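Local structure of mannosephosphate isomerase, putative (Archaeoglobus fulgidus, 1ZX5) at residues I90-H101 against P172-V183. The protein probably interconverts D-mannose 6-phosphate and D-fructose 6-phosphate as a zinc-dependent, cupin-fold isomerase. Numbering follows the deposited sequence.
With LFR (beta-L-fructofuranose), chain B; GOL (glycerol), chain K; ACY (acetic acid), chain I.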
ATOM      1  N   ILE A  90      -3.343  -0.426  -6.579  1.00 26.09           N
ATOM      2  CA  ILE A  90      -3.130   0.690  -7.521  1.00 26.29           C
ATOM      3  C   ILE A  90      -2.973   0.132  -8.932  1.00 26.14           C
ATOM      4  O   ILE A  90      -2.139  -0.737  -9.174  1.00 26.13           O
ATOM      5  CB  ILE A  90      -1.846   1.517  -7.182  1.00 26.59           C
ATOM      6  CG1 ILE A  90      -1.862   2.048  -5.738  1.00 26.10           C
ATOM      7  CG2 ILE A  90      -1.573   2.629  -8.249  1.00 26.38           C
ATOM      8  CD1 ILE A  90      -2.775   3.202  -5.499  1.00 28.23           C
ATOM      9  N   ASP A  91      -3.779   0.636  -9.856  1.00 26.40           N
ATOM     10  CA  ASP A  91      -3.672   0.264 -11.257  1.00 26.74           C
ATOM     11  C   ASP A  91      -3.137   1.457 -12.040  1.00 27.03           C
ATOM     12  O   ASP A  91      -3.909   2.273 -12.563  1.00 26.89           O
ATOM     13  CB  ASP A  91      -5.027  -0.201 -11.811  1.00 26.69           C
ATOM     14  CG  ASP A  91      -4.931  -0.715 -13.245  1.00 27.92           C
ATOM     15  OD1 ASP A  91      -3.805  -1.057 -13.676  1.00 27.66           O
ATOM     16  OD2 ASP A  91      -5.978  -0.773 -13.948  1.00 28.81           O
ATOM     17  N   ALA A  92      -1.810   1.577 -12.079  1.00 27.00           N
ATOM     18  CA  ALA A  92      -1.164   2.669 -12.806  1.00 27.29           C
ATOM     19  C   ALA A  92      -1.034   2.247 -14.264  1.00 27.34           C
ATOM     20  O   ALA A  92       0.051   1.907 -14.731  1.00 27.52           O
ATOM     21  CB  ALA A  92       0.204   3.013 -12.176  1.00 26.54           C
ATOM     22  N   ALA A  93      -2.160   2.239 -14.973  1.00 27.75           N
ATOM     23  CA  ALA A  93      -2.205   1.664 -16.312  1.00 28.57           C
ATOM     24  C   ALA A  93      -1.573   2.621 -17.329  1.00 29.41           C
ATOM     25  O   ALA A  93      -0.723   2.217 -18.110  1.00 29.54           O
ATOM     26  CB  ALA A  93      -3.650   1.278 -16.707  1.00 27.92           C
ATOM     27  N   SER A  94      -1.995   3.880 -17.301  1.00 30.37           N
ATOM     28  CA  SER A  94      -1.304   4.960 -17.986  1.00 31.81           C
ATOM     29  C   SER A  94      -0.222   5.464 -17.057  1.00 32.12           C
ATOM     30  O   SER A  94      -0.341   5.298 -15.844  1.00 32.53           O
ATOM     31  CB  SER A  94      -2.259   6.111 -18.268  1.00 31.57           C
ATOM     32  OG  SER A  94      -3.294   5.650 -19.081  1.00 35.23           O
ATOM     33  N   PRO A  95       0.829   6.099 -17.615  1.00 32.37           N
ATOM     34  CA  PRO A  95       1.894   6.586 -16.737  1.00 32.70           C
ATOM     35  C   PRO A  95       1.406   7.659 -15.749  1.00 33.17           C
ATOM     36  O   PRO A  95       0.688   8.595 -16.130  1.00 33.54           O
ATOM     37  CB  PRO A  95       2.934   7.165 -17.713  1.00 32.39           C
ATOM     38  CG  PRO A  95       2.222   7.341 -19.005  1.00 32.16           C
ATOM     39  CD  PRO A  95       1.091   6.381 -19.040  1.00 31.99           C
ATOM     40  N   THR A  96       1.781   7.496 -14.485  1.00 33.15           N
ATOM     41  CA  THR A  96       1.564   8.534 -13.481  1.00 32.41           C
ATOM     42  C   THR A  96       2.673   9.588 -13.641  1.00 31.94           C
ATOM     43  O   THR A  96       3.737   9.286 -14.184  1.00 31.90           O
ATOM     44  CB  THR A  96       1.522   7.933 -12.049  1.00 32.72           C
ATOM     45  OG1 THR A  96       2.730   7.201 -11.775  1.00 32.88           O
ATOM     46  CG2 THR A  96       0.300   6.971 -11.880  1.00 32.12           C
ATOM     47  N   GLN A  97       2.410  10.823 -13.213  1.00 30.80           N
ATOM     48  CA  GLN A  97       3.445  11.841 -13.148  1.00 29.85           C
ATOM     49  C   GLN A  97       4.381  11.533 -11.975  1.00 28.99           C
ATOM     50  O   GLN A  97       3.974  10.898 -10.987  1.00 28.38           O
ATOM     51  CB  GLN A  97       2.828  13.249 -13.039  1.00 30.08           C
ATOM     52  CG  GLN A  97       3.825  14.435 -12.876  1.00 31.61           C
ATOM     53  CD  GLN A  97       4.816  14.624 -14.045  1.00 34.13           C
ATOM     54  OE1 GLN A  97       5.874  13.989 -14.098  1.00 34.24           O
ATOM     55  NE2 GLN A  97       4.484  15.532 -14.957  1.00 34.56           N
ATOM     56  N   VAL A  98       5.637  11.955 -12.106  1.00 27.83           N
ATOM     57  CA  VAL A  98       6.605  11.807 -11.029  1.00 26.85           C
ATOM     58  C   VAL A  98       6.145  12.608  -9.807  1.00 26.35           C
ATOM     59  O   VAL A  98       5.689  13.744  -9.918  1.00 25.57           O
ATOM     60  CB  VAL A  98       8.034  12.238 -11.463  1.00 26.99           C
ATOM     61  CG1 VAL A  98       9.006  12.148 -10.293  1.00 25.22           C
ATOM     62  CG2 VAL A  98       8.533  11.361 -12.632  1.00 26.38           C
ATOM     63  N   HIS A  99       6.237  11.978  -8.647  1.00 26.24           N
ATOM     64  CA  HIS A  99       5.872  12.614  -7.397  1.00 26.02           C
ATOM     65  C   HIS A  99       6.816  12.137  -6.297  1.00 26.10           C
ATOM     66  O   HIS A  99       7.660  11.272  -6.529  1.00 26.45           O
ATOM     67  CB  HIS A  99       4.393  12.362  -7.055  1.00 25.84           C
ATOM     68  CG  HIS A  99       3.981  10.925  -7.129  1.00 26.17           C
ATOM     69  ND1 HIS A  99       3.858  10.240  -8.324  1.00 26.01           N
ATOM     70  CD2 HIS A  99       3.616  10.051  -6.159  1.00 26.75           C
ATOM     71  CE1 HIS A  99       3.472   9.000  -8.084  1.00 25.47           C
ATOM     72  NE2 HIS A  99       3.314   8.859  -6.780  1.00 26.33           N
ATOM     73  N   VAL A 100       6.675  12.725  -5.117  1.00 25.94           N
ATOM     74  CA  VAL A 100       7.576  12.514  -4.010  1.00 26.13           C
ATOM     75  C   VAL A 100       6.792  12.736  -2.715  1.00 26.41           C
ATOM     76  O   VAL A 100       5.874  13.554  -2.665  1.00 26.21           O
ATOM     77  CB  VAL A 100       8.844  13.474  -4.103  1.00 26.68           C
ATOM     78  CG1 VAL A 100       8.451  14.953  -4.122  1.00 25.00           C
ATOM     79  CG2 VAL A 100       9.857  13.195  -2.978  1.00 26.37           C
ATOM     80  N   HIS A 101       7.156  11.991  -1.677  1.00 26.70           N
ATOM     81  CA  HIS A 101       6.520  12.090  -0.370  1.00 27.06           C
ATOM     82  C   HIS A 101       7.448  12.774   0.632  1.00 26.36           C
ATOM     83  O   HIS A 101       8.663  12.567   0.587  1.00 26.27           O
ATOM     84  CB  HIS A 101       6.173  10.700   0.155  1.00 27.81           C
ATOM     85  CG  HIS A 101       5.262   9.926  -0.744  1.00 31.62           C
ATOM     86  ND1 HIS A 101       4.046  10.417  -1.174  1.00 34.63           N
ATOM     87  CD2 HIS A 101       5.375   8.686  -1.274  1.00 34.88           C
ATOM     88  CE1 HIS A 101       3.461   9.521  -1.949  1.00 35.46           C
ATOM     89  NE2 HIS A 101       4.243   8.461  -2.020  1.00 37.07           N
ATOM     90  N   PRO A 172      10.840   8.560   2.033  1.00 28.24           N
ATOM     91  CA  PRO A 172      10.583   9.994   1.878  1.00 27.83           C
ATOM     92  C   PRO A 172      11.688  10.680   1.074  1.00 27.38           C
ATOM     93  O   PRO A 172      12.872  10.378   1.257  1.00 27.59           O
ATOM     94  CB  PRO A 172      10.589  10.499   3.321  1.00 28.04           C
ATOM     95  CG  PRO A 172      10.143   9.327   4.122  1.00 28.37           C
ATOM     96  CD  PRO A 172      10.744   8.128   3.444  1.00 28.07           C
ATOM     97  N   GLY A 173      11.302  11.572   0.173  1.00 26.78           N
ATOM     98  CA  GLY A 173      12.271  12.283  -0.655  1.00 26.37           C
ATOM     99  C   GLY A 173      12.586  11.623  -1.988  1.00 26.18           C
ATOM    100  O   GLY A 173      13.104  12.282  -2.893  1.00 26.48           O
ATOM    101  N   ILE A 174      12.278  10.331  -2.114  1.00 25.86           N
ATOM    102  CA  ILE A 174      12.542   9.571  -3.352  1.00 25.44           C
ATOM    103  C   ILE A 174      11.454   9.816  -4.405  1.00 25.16           C
ATOM    104  O   ILE A 174      10.291   9.501  -4.171  1.00 25.36           O
ATOM    105  CB  ILE A 174      12.683   8.034  -3.089  1.00 25.22           C
ATOM    106  CG1 ILE A 174      13.786   7.733  -2.056  1.00 24.81           C
ATOM    107  CG2 ILE A 174      12.927   7.266  -4.395  1.00 25.41           C
ATOM    108  CD1 ILE A 174      15.185   8.129  -2.485  1.00 25.43           C
ATOM    109  N   PRO A 175      11.834  10.373  -5.571  1.00 25.12           N
ATOM    110  CA  PRO A 175      10.895  10.584  -6.677  1.00 25.23           C
ATOM    111  C   PRO A 175      10.514   9.241  -7.314  1.00 25.78           C
ATOM    112  O   PRO A 175      11.364   8.337  -7.426  1.00 25.58           O
ATOM    113  CB  PRO A 175      11.696  11.435  -7.663  1.00 25.23           C
ATOM    114  CG  PRO A 175      13.128  11.049  -7.397  1.00 25.22           C
ATOM    115  CD  PRO A 175      13.202  10.806  -5.917  1.00 24.86           C
ATOM    116  N   HIS A 176       9.253   9.100  -7.716  1.00 25.64           N
ATOM    117  CA  HIS A 176       8.791   7.830  -8.238  1.00 26.04           C
ATOM    118  C   HIS A 176       7.543   7.988  -9.101  1.00 26.10           C
ATOM    119  O   HIS A 176       6.885   9.027  -9.075  1.00 26.08           O
ATOM    120  CB  HIS A 176       8.560   6.823  -7.091  1.00 25.62           C
ATOM    121  CG  HIS A 176       7.447   7.210  -6.162  1.00 27.63           C
ATOM    122  ND1 HIS A 176       7.606   8.131  -5.146  1.00 29.04           N
ATOM    123  CD2 HIS A 176       6.159   6.801  -6.101  1.00 27.72           C
ATOM    124  CE1 HIS A 176       6.461   8.273  -4.502  1.00 29.00           C
ATOM    125  NE2 HIS A 176       5.567   7.480  -5.063  1.00 29.73           N
ATOM    126  N   ALA A 177       7.261   6.938  -9.875  1.00 25.94           N
ATOM    127  CA  ALA A 177       6.143   6.857 -10.800  1.00 25.80           C
ATOM    128  C   ALA A 177       6.024   5.397 -11.257  1.00 26.30           C
ATOM    129  O   ALA A 177       6.874   4.546 -10.932  1.00 26.04           O
ATOM    130  CB  ALA A 177       6.357   7.785 -12.010  1.00 25.36           C
ATOM    131  N   GLY A 178       4.968   5.115 -12.015  1.00 26.66           N
ATOM    132  CA  GLY A 178       4.742   3.789 -12.573  1.00 26.99           C
ATOM    133  C   GLY A 178       4.039   3.902 -13.907  1.00 27.39           C
ATOM    134  O   GLY A 178       3.454   4.936 -14.215  1.00 27.44           O
ATOM    135  N   GLU A 179       4.097   2.836 -14.697  1.00 27.39           N
ATOM    136  CA  GLU A 179       3.458   2.800 -16.006  1.00 28.15           C
ATOM    137  C   GLU A 179       3.111   1.357 -16.352  1.00 26.42           C
ATOM    138  O   GLU A 179       3.978   0.486 -16.318  1.00 26.12           O
ATOM    139  CB  GLU A 179       4.393   3.395 -17.064  1.00 27.67           C
ATOM    140  CG  GLU A 179       3.825   3.434 -18.455  1.00 30.65           C
ATOM    141  CD  GLU A 179       4.785   4.090 -19.456  1.00 32.65           C
ATOM    142  OE1 GLU A 179       5.987   3.725 -19.497  1.00 37.95           O
ATOM    143  OE2 GLU A 179       4.327   4.981 -20.208  1.00 39.72           O
ATOM    144  N   GLY A 180       1.848   1.115 -16.686  1.00 25.43           N
ATOM    145  CA  GLY A 180       1.378  -0.220 -17.025  1.00 24.62           C
ATOM    146  C   GLY A 180       1.594  -1.182 -15.869  1.00 24.65           C
ATOM    147  O   GLY A 180       1.872  -2.363 -16.080  1.00 24.51           O
ATOM    148  N   LEU A 181       1.454  -0.661 -14.653  1.00 24.18           N
ATOM    149  CA  LEU A 181       1.890  -1.336 -13.445  1.00 24.60           C
ATOM    150  C   LEU A 181       0.744  -1.561 -12.466  1.00 24.96           C
ATOM    151  O   LEU A 181       0.055  -0.606 -12.079  1.00 24.90           O
ATOM    152  CB  LEU A 181       2.992  -0.514 -12.764  1.00 24.47           C
ATOM    153  CG  LEU A 181       3.865  -1.227 -11.733  1.00 24.18           C
ATOM    154  CD1 LEU A 181       4.825  -2.216 -12.402  1.00 22.07           C
ATOM    155  CD2 LEU A 181       4.619  -0.189 -10.900  1.00 24.26           C
ATOM    156  N   ARG A 182       0.557  -2.826 -12.078  1.00 25.01           N
ATOM    157  CA  ARG A 182      -0.443  -3.223 -11.087  1.00 25.75           C
ATOM    158  C   ARG A 182       0.286  -3.530  -9.793  1.00 26.49           C
ATOM    159  O   ARG A 182       1.216  -4.330  -9.776  1.00 25.80           O
ATOM    160  CB  ARG A 182      -1.192  -4.471 -11.546  1.00 25.49           C
ATOM    161  CG  ARG A 182      -1.925  -4.287 -12.857  1.00 25.74           C
ATOM    162  CD  ARG A 182      -2.333  -5.616 -13.420  1.00 24.20           C
ATOM    163  NE  ARG A 182      -3.101  -5.445 -14.645  1.00 26.92           N
ATOM    164  CZ  ARG A 182      -3.610  -6.452 -15.358  1.00 28.92           C
ATOM    165  NH1 ARG A 182      -3.425  -7.711 -14.980  1.00 27.23           N
ATOM    166  NH2 ARG A 182      -4.303  -6.201 -16.456  1.00 27.57           N
ATOM    167  N   VAL A 183      -0.147  -2.905  -8.705  1.00 27.42           N
ATOM    168  CA  VAL A 183       0.672  -2.904  -7.494  1.00 28.52           C
ATOM    169  C   VAL A 183      -0.186  -2.815  -6.224  1.00 28.96           C
ATOM    170  O   VAL A 183      -1.263  -2.184  -6.206  1.00 29.73           O
ATOM    171  CB  VAL A 183       1.823  -1.801  -7.597  1.00 28.87           C
ATOM    172  CG1 VAL A 183       1.289  -0.490  -8.102  1.00 29.19           C
ATOM    173  CG2 VAL A 183       2.575  -1.597  -6.280  1.00 30.00           C
TER
HETATM  174  C1  LFR B 600       5.753  12.790 -17.224  1.00 64.16           C
HETATM  175  C2  LFR B 600       4.675  11.734 -17.533  1.00 65.73           C
HETATM  176  C3  LFR B 600       3.282  12.289 -17.220  1.00 66.12           C
HETATM  177  C4  LFR B 600       2.525  12.365 -18.527  1.00 66.97           C
HETATM  178  C5  LFR B 600       3.475  11.843 -19.601  1.00 67.21           C
HETATM  179  C6  LFR B 600       2.874  10.653 -20.349  1.00 67.93           C
HETATM  180  O1  LFR B 600       6.647  12.424 -16.162  1.00 61.31           O
HETATM  181  O2  LFR B 600       4.888  10.501 -16.807  1.00 64.10           O
HETATM  182  O3  LFR B 600       2.539  11.436 -16.355  1.00 67.32           O
HETATM  183  O4  LFR B 600       2.180  13.734 -18.756  1.00 67.03           O
HETATM  184  O5  LFR B 600       4.708  11.479 -18.952  1.00 66.57           O
HETATM  185  O6  LFR B 600       3.497  10.420 -21.623  1.00 68.14           O
HETATM  186  C1  GOL K 700      -0.396   6.629  -6.742  1.00 53.35           C
HETATM  187  O1  GOL K 700      -0.078   7.449  -7.861  1.00 53.24           O
HETATM  188  C2  GOL K 700       0.453   6.969  -5.508  1.00 53.75           C
HETATM  189  O2  GOL K 700      -0.153   6.433  -4.346  1.00 53.29           O
HETATM  190  C3  GOL K 700       1.875   6.414  -5.643  1.00 52.60           C
HETATM  191  O3  GOL K 700       2.735   6.832  -4.594  1.00 52.30           O
HETATM  192  C   ACY I 506       2.464   4.782  -8.736  1.00 44.00           C
HETATM  193  O   ACY I 506       2.537   5.953  -9.196  1.00 43.87           O
HETATM  194  OXT ACY I 506       2.060   4.510  -7.592  1.00 44.17           O
HETATM  195  CH3 ACY I 506       2.872   3.609  -9.579  1.00 43.42           C
HETATM  196  O   HOH W   1       9.000   9.706  -1.814  1.00 22.08           O
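His-176, His-99 and His-101 bring their imidazoles together on one side of the paired backbones, their NE2 atoms converging on O3 of a bound glycerol. The backbones of His-99 and His-176 form an antiparallel hydrogen-bonded pair, with N of His-176 2.9 Å from O of His-99. The His-176 ring meets that of His-99 obliquely, planes at 59° and centroids 4.2 Å apart, while its CE1 lies 3.3 Å from NE2 of His-101. In both paired histidines CG sits between the backbone N and carbonyl carbon (chi1 50° in His-99, 66° in His-176), which folds each ring back toward the other segment. Each is then fixed in rotation by a carbonyl two residues back: ND1 of His-99 donates to O of Gln-97 nearly in the ring plane, and ND1 of His-176 likewise to O of Ile-174; His-101 is held at ND1 by the carbonyl of Leu-192. The NE2 atoms are thereby left pointing into the pocket, where the glycerol hydroxyl lies 2.9 Å from NE2 of His-176 and bonds weakly to the other two rings. Three histidines gathered inside a cupin barrel, two on strands and one just past strand 99-100, are consistent with a zinc site of the type 1 phosphomannose isomerases; the glycerol, probably from the crystallisation liquor, may stand where the metal would. An alanine at His-99 is likely to leave the Gln-97 carbonyl without its imidazole donor and open a gap beside the His-176 ring. Farther along, OG1 of Thr-96 receives N-H of Gly-178 at 3.1 Å and donates to an acetate oxygen. Beyond a G1 beta bulge, where Gly-180 and Leu-181 both face Ala-92, strands 90-92 and 181-183 run antiparallel, and CG1 of Val-183 packs 3.8 Å from CB of Ile-90.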